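Local coordinates for peptide amidase (Stenotrophomonas maltophilia, PDB 1M22), which probably hydrolyses amide bonds, acting as a peptide amidase of the amidase signature family, at residues Q269-G273 / K274-L278; A376-G379 / L380-A384. All coordinates share one frame; numbering follows the deposited sequence.

Contact 1. Residues Q269-G273 / K274-L278; sequences QGLRG and KRIGL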
ATOM      1  N   GLN A 269     -10.348   6.096  22.544  1.00 11.51           N
ATOM      2  CA  GLN A 269     -10.543   5.080  23.575  1.00 11.93           C
ATOM      3  C   GLN A 269     -10.753   3.730  22.885  1.00 11.47           C
ATOM      4  O   GLN A 269     -11.271   2.781  23.475  1.00 12.62           O
ATOM      5  CB  GLN A 269     -11.760   5.422  24.442  1.00 15.33           C
ATOM      6  CG  GLN A 269     -11.588   6.697  25.260  1.00 20.10           C
ATOM      7  CD  GLN A 269     -12.728   6.939  26.234  1.00 24.86           C
ATOM      8  OE1 GLN A 269     -12.702   7.896  27.009  1.00 27.65           O
ATOM      9  NE2 GLN A 269     -13.734   6.073  26.199  1.00 26.93           N
ATOM     10  N   GLY A 270     -10.314   3.657  21.631  1.00  9.56           N
ATOM     11  CA  GLY A 270     -10.468   2.453  20.831  1.00 10.62           C
ATOM     12  C   GLY A 270      -9.816   1.166  21.305  1.00  9.28           C
ATOM     13  O   GLY A 270     -10.125   0.099  20.778  1.00 11.14           O
ATOM     14  N   LEU A 271      -8.912   1.245  22.275  1.00  8.69           N
ATOM     15  CA  LEU A 271      -8.256   0.044  22.787  1.00  9.45           C
ATOM     16  C   LEU A 271      -8.896  -0.468  24.073  1.00 10.53           C
ATOM     17  O   LEU A 271      -8.581  -1.563  24.536  1.00 11.21           O
ATOM     18  CB  LEU A 271      -6.768   0.314  23.016  1.00 10.01           C
ATOM     19  CG  LEU A 271      -5.925   0.323  21.738  1.00  9.97           C
ATOM     20  CD1 LEU A 271      -4.603   1.025  22.001  1.00 10.92           C
ATOM     21  CD2 LEU A 271      -5.708  -1.104  21.252  1.00 11.33           C
ATOM     22  N   ARG A 272      -9.803   0.320  24.640  1.00 11.10           N
ATOM     23  CA  ARG A 272     -10.481  -0.070  25.871  1.00 12.87           C
ATOM     24  C   ARG A 272     -11.267  -1.365  25.716  1.00 12.92           C
ATOM     25  O   ARG A 272     -12.133  -1.471  24.854  1.00 14.42           O
ATOM     26  CB  ARG A 272     -11.431   1.038  26.319  1.00 16.05           C
ATOM     27  CG  ARG A 272     -10.777   2.119  27.141  1.00 22.86           C
ATOM     28  CD  ARG A 272     -10.343   1.588  28.498  1.00 29.55           C
ATOM     29  NE  ARG A 272     -10.567   2.560  29.566  1.00 33.88           N
ATOM     30  CZ  ARG A 272     -11.766   3.006  29.931  1.00 35.92           C
ATOM     31  NH1 ARG A 272     -12.856   2.568  29.315  1.00 37.76           N
ATOM     32  NH2 ARG A 272     -11.878   3.890  30.913  1.00 37.03           N
ATOM     33  N   GLY A 273     -10.953  -2.345  26.558  1.00 14.55           N
ATOM     34  CA  GLY A 273     -11.652  -3.616  26.509  1.00 14.22           C
ATOM     35  C   GLY A 273     -11.202  -4.565  25.415  1.00 14.84           C
ATOM     36  O   GLY A 273     -11.686  -5.694  25.335  1.00 16.98           O
ATOM     37  N   LYS A 274     -10.278  -4.123  24.569  1.00 11.73           N
ATOM     38  CA  LYS A 274      -9.795  -4.967  23.486  1.00 10.95           C
ATOM     39  C   LYS A 274      -8.801  -6.004  23.987  1.00  8.75           C
ATOM     40  O   LYS A 274      -8.186  -5.837  25.037  1.00 10.91           O
ATOM     41  CB  LYS A 274      -9.126  -4.121  22.399  1.00 11.56           C
ATOM     42  CG  LYS A 274     -10.041  -3.144  21.681  1.00 12.72           C
ATOM     43  CD  LYS A 274     -11.157  -3.859  20.932  1.00 13.85           C
ATOM     44  CE  LYS A 274     -11.811  -2.940  19.908  1.00 15.98           C
ATOM     45  NZ  LYS A 274     -12.307  -1.669  20.506  1.00 17.35           N
ATOM     46  N   ARG A 275      -8.658  -7.079  23.220  1.00  8.97           N
ATOM     47  CA  ARG A 275      -7.729  -8.149  23.550  1.00  8.33           C
ATOM     48  C   ARG A 275      -6.816  -8.323  22.345  1.00  7.74           C
ATOM     49  O   ARG A 275      -7.279  -8.521  21.221  1.00  8.83           O
ATOM     50  CB  ARG A 275      -8.495  -9.437  23.864  1.00  8.86           C
ATOM     51  CG  ARG A 275      -9.344  -9.340  25.133  1.00 10.72           C
ATOM     52  CD  ARG A 275     -10.149 -10.611  25.369  1.00  9.55           C
ATOM     53  NE  ARG A 275      -9.284 -11.781  25.451  1.00  9.78           N
ATOM     54  CZ  ARG A 275      -8.518 -12.083  26.494  1.00  9.36           C
ATOM     55  NH1 ARG A 275      -8.513 -11.301  27.566  1.00 11.95           N
ATOM     56  NH2 ARG A 275      -7.740 -13.154  26.452  1.00 11.84           N
ATOM     57  N   ILE A 276      -5.513  -8.242  22.591  1.00  7.78           N
ATOM     58  CA  ILE A 276      -4.520  -8.329  21.532  1.00  9.15           C
ATOM     59  C   ILE A 276      -3.494  -9.427  21.759  1.00  8.12           C
ATOM     60  O   ILE A 276      -3.031  -9.640  22.878  1.00  9.53           O
ATOM     61  CB  ILE A 276      -3.767  -6.983  21.405  1.00  9.76           C
ATOM     62  CG1 ILE A 276      -4.741  -5.880  21.002  1.00 12.46           C
ATOM     63  CG2 ILE A 276      -2.623  -7.102  20.407  1.00 11.40           C
ATOM     64  CD1 ILE A 276      -4.118  -4.495  20.983  1.00 14.83           C
ATOM     65  N   GLY A 277      -3.141 -10.116  20.680  1.00  7.42           N
ATOM     66  CA  GLY A 277      -2.136 -11.154  20.761  1.00  8.46           C
ATOM     67  C   GLY A 277      -0.836 -10.662  20.147  1.00  9.49           C
ATOM     68  O   GLY A 277      -0.803 -10.288  18.971  1.00 10.04           O
ATOM     69  N   LEU A 278       0.230 -10.634  20.941  1.00  8.44           N
ATOM     70  CA  LEU A 278       1.542 -10.204  20.454  1.00  8.83           C
ATOM     71  C   LEU A 278       2.227 -11.438  19.880  1.00  8.50           C
ATOM     72  O   LEU A 278       2.587 -12.356  20.618  1.00  9.44           O
ATOM     73  CB  LEU A 278       2.375  -9.622  21.598  1.00 11.84           C
ATOM     74  CG  LEU A 278       3.815  -9.221  21.257  1.00 14.14           C
ATOM     75  CD1 LEU A 278       3.831  -8.191  20.134  1.00 15.05           C
ATOM     76  CD2 LEU A 278       4.484  -8.669  22.504  1.00 17.65           C
TER
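Leu271 and Ile276 meet on the buried side of this bend, CD2 of Leu271 lying 3.8 Å from CD1 of Ile276, with the two branched side chains set at a slant to each other. Ile276 reaches back with CG1 anti to its carbonyl carbon (chi1 -63°), which carries CD1 toward the leucine. Both side chains also rest on Met476 of helix 470-484 and Leu300 of helix 289-302, so compact aliphatic residues suit this side. Lys274 holds the polar half. Its chain bends at chi2 and again at chi4, curling back until NZ donates to Gly270 O at 2.8 Å, from above the carbonyl plane. Glu475 of helix 470-484 adds a long, weak ion pair to NZ.

Two overlapping beta turns shape the backbone, a type I turn from Gln269 to Arg272 and a type II turn from Leu271 to Lys274, the latter closed by Lys274 N donating to Leu271 O at 3.1 Å. Gly273 takes the third position of the type II turn, where its positive phi (79°) is easiest for a residue without CB. From there the chain enters strand 275-279, one of the parallel strands near the end of the large mixed sheet, between 412-416 and 306-310. The outer side is looser: Arg272 and Gly273 are exposed, and Arg272 points away from the strand. Arg275 turns away from the loop too, but His408 O ties down its NH2.

Contact 2. Residues A376-G379 / L380-A384; sequences ATAG and LADPA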
ATOM      1  N   ALA A 376       4.690 -20.604 -18.169  1.00 10.83           N
ATOM      2  CA  ALA A 376       4.633 -22.048 -18.369  1.00 13.15           C
ATOM      3  C   ALA A 376       3.521 -22.747 -17.593  1.00 15.11           C
ATOM      4  O   ALA A 376       3.369 -23.963 -17.697  1.00 18.16           O
ATOM      5  CB  ALA A 376       5.983 -22.670 -18.017  1.00 12.96           C
ATOM      6  N   THR A 377       2.748 -21.997 -16.811  1.00 13.28           N
ATOM      7  CA  THR A 377       1.661 -22.612 -16.054  1.00 13.96           C
ATOM      8  C   THR A 377       0.531 -23.009 -17.001  1.00 16.58           C
ATOM      9  O   THR A 377       0.239 -22.305 -17.968  1.00 18.09           O
ATOM     10  CB  THR A 377       1.122 -21.669 -14.948  1.00 12.75           C
ATOM     11  OG1 THR A 377       0.670 -20.437 -15.526  1.00 12.22           O
ATOM     12  CG2 THR A 377       2.210 -21.386 -13.926  1.00 13.54           C
ATOM     13  N   ALA A 378      -0.096 -24.145 -16.718  1.00 20.72           N
ATOM     14  CA  ALA A 378      -1.170 -24.675 -17.552  1.00 23.09           C
ATOM     15  C   ALA A 378      -2.416 -23.800 -17.608  1.00 24.08           C
ATOM     16  O   ALA A 378      -2.865 -23.411 -18.687  1.00 27.24           O
ATOM     17  CB  ALA A 378      -1.543 -26.077 -17.083  1.00 24.68           C
ATOM     18  N   GLY A 379      -2.975 -23.499 -16.443  1.00 20.42           N
ATOM     19  CA  GLY A 379      -4.175 -22.686 -16.392  1.00 18.48           C
ATOM     20  C   GLY A 379      -4.888 -22.854 -15.068  1.00 14.24           C
ATOM     21  O   GLY A 379      -4.503 -23.686 -14.248  1.00 15.63           O
ATOM     22  N   LEU A 380      -5.949 -22.081 -14.866  1.00 15.20           N
ATOM     23  CA  LEU A 380      -6.695 -22.120 -13.614  1.00 15.74           C
ATOM     24  C   LEU A 380      -7.509 -23.388 -13.356  1.00 16.05           C
ATOM     25  O   LEU A 380      -8.071 -23.555 -12.274  1.00 17.07           O
ATOM     26  CB  LEU A 380      -7.599 -20.888 -13.524  1.00 16.04           C
ATOM     27  CG  LEU A 380      -6.862 -19.549 -13.661  1.00 16.45           C
ATOM     28  CD1 LEU A 380      -7.844 -18.405 -13.529  1.00 17.23           C
ATOM     29  CD2 LEU A 380      -5.781 -19.438 -12.596  1.00 16.62           C
ATOM     30  N   ALA A 381      -7.570 -24.282 -14.339  1.00 17.12           N
ATOM     31  CA  ALA A 381      -8.315 -25.528 -14.184  1.00 17.07           C
ATOM     32  C   ALA A 381      -7.412 -26.647 -13.671  1.00 17.55           C
ATOM     33  O   ALA A 381      -7.881 -27.739 -13.347  1.00 18.75           O
ATOM     34  CB  ALA A 381      -8.946 -25.933 -15.516  1.00 19.04           C
ATOM     35  N   ASP A 382      -6.115 -26.364 -13.595  1.00 16.57           N
ATOM     36  CA  ASP A 382      -5.137 -27.338 -13.123  1.00 17.63           C
ATOM     37  C   ASP A 382      -5.418 -27.705 -11.666  1.00 18.83           C
ATOM     38  O   ASP A 382      -5.471 -26.834 -10.798  1.00 15.20           O
ATOM     39  CB  ASP A 382      -3.727 -26.757 -13.238  1.00 19.03           C
ATOM     40  CG  ASP A 382      -2.648 -27.802 -13.049  1.00 23.45           C
ATOM     41  OD1 ASP A 382      -2.775 -28.635 -12.127  1.00 26.35           O
ATOM     42  OD2 ASP A 382      -1.666 -27.785 -13.820  1.00 27.14           O
ATOM     43  N   PRO A 383      -5.598 -29.004 -11.380  1.00 18.46           N
ATOM     44  CA  PRO A 383      -5.872 -29.469 -10.017  1.00 19.03           C
ATOM     45  C   PRO A 383      -4.842 -28.987  -8.995  1.00 18.33           C
ATOM     46  O   PRO A 383      -5.190 -28.672  -7.858  1.00 17.65           O
ATOM     47  CB  PRO A 383      -5.871 -30.989 -10.167  1.00 20.08           C
ATOM     48  CG  PRO A 383      -6.401 -31.176 -11.554  1.00 21.47           C
ATOM     49  CD  PRO A 383      -5.641 -30.129 -12.333  1.00 19.34           C
ATOM     50  N   ALA A 384      -3.578 -28.936  -9.404  1.00 17.02           N
ATOM     51  CA  ALA A 384      -2.505 -28.495  -8.519  1.00 16.51           C
ATOM     52  C   ALA A 384      -2.712 -27.045  -8.092  1.00 15.97           C
ATOM     53  O   ALA A 384      -2.438 -26.680  -6.947  1.00 14.67           O
ATOM     54  CB  ALA A 384      -1.157 -28.649  -9.212  1.00 19.28           C
TER
HETATM   55  O   HOH W   1       0.744 -25.884 -15.019  1.00 28.01           O
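Asp382 closes a type I beta turn that begins at Gly379, and its CB lies 3.3 Å from Gly379 O. That same oxygen accepts from Asp382 N at 3.2 Å, with an N-H...O angle of 162°, the bond that defines the turn. Beyond CB, the carboxylate carbon CG stands anti to the backbone N (chi1 -168°), and the two oxygens part company. OD1 accepts from Ala384 N at 2.9 Å, meeting it on the anti side of the carboxylate and somewhat out of its plane; this is the N-cap bond, which satisfies an amide that the first turn of a helix cannot pair internally. OD2 faces the other way, 3.7 Å from Ala378 CB, and takes a long bond of 3.3 Å from a water that itself accepts from Ala378 N at 2.6 Å. Tyr328 OH adds a weak hydrogen bond to OD2. A short acidic side chain suits the place because its two oxygens serve the helix start and the incoming loop together.

Gly379 adopts an extended form with positive phi, in which a CB would crowd the preceding carbonyl. Pro383, in the first turn of the helix, has no N-H needing an acceptor. The loop thus joins helix 369-375 to the long helix 383-407, while Thr377 and Leu380 lean on helix 319-340.

Contact 1 and contact 2 both lie toward the periphery of the chain, their centres about 43 Å apart and their nearest atoms about 31 Å, without touching. Each is a tight bend that leads into regular structure, but what follows differs. Contact 1 feeds a strand of the central sheet and is partly buried, with apolar side chains on its inner side and a lysine amine gripping a backbone carbonyl. Contact 2 starts a helix at the surface, has no buried residue among those that touch, and combines a backbone turn bond with a carboxylate and a water. Contact 1 rests on helices 289-302 and 470-484, contact 2 on helix 319-340, so these surroundings are not shared. Both lie away from the catalytic residues.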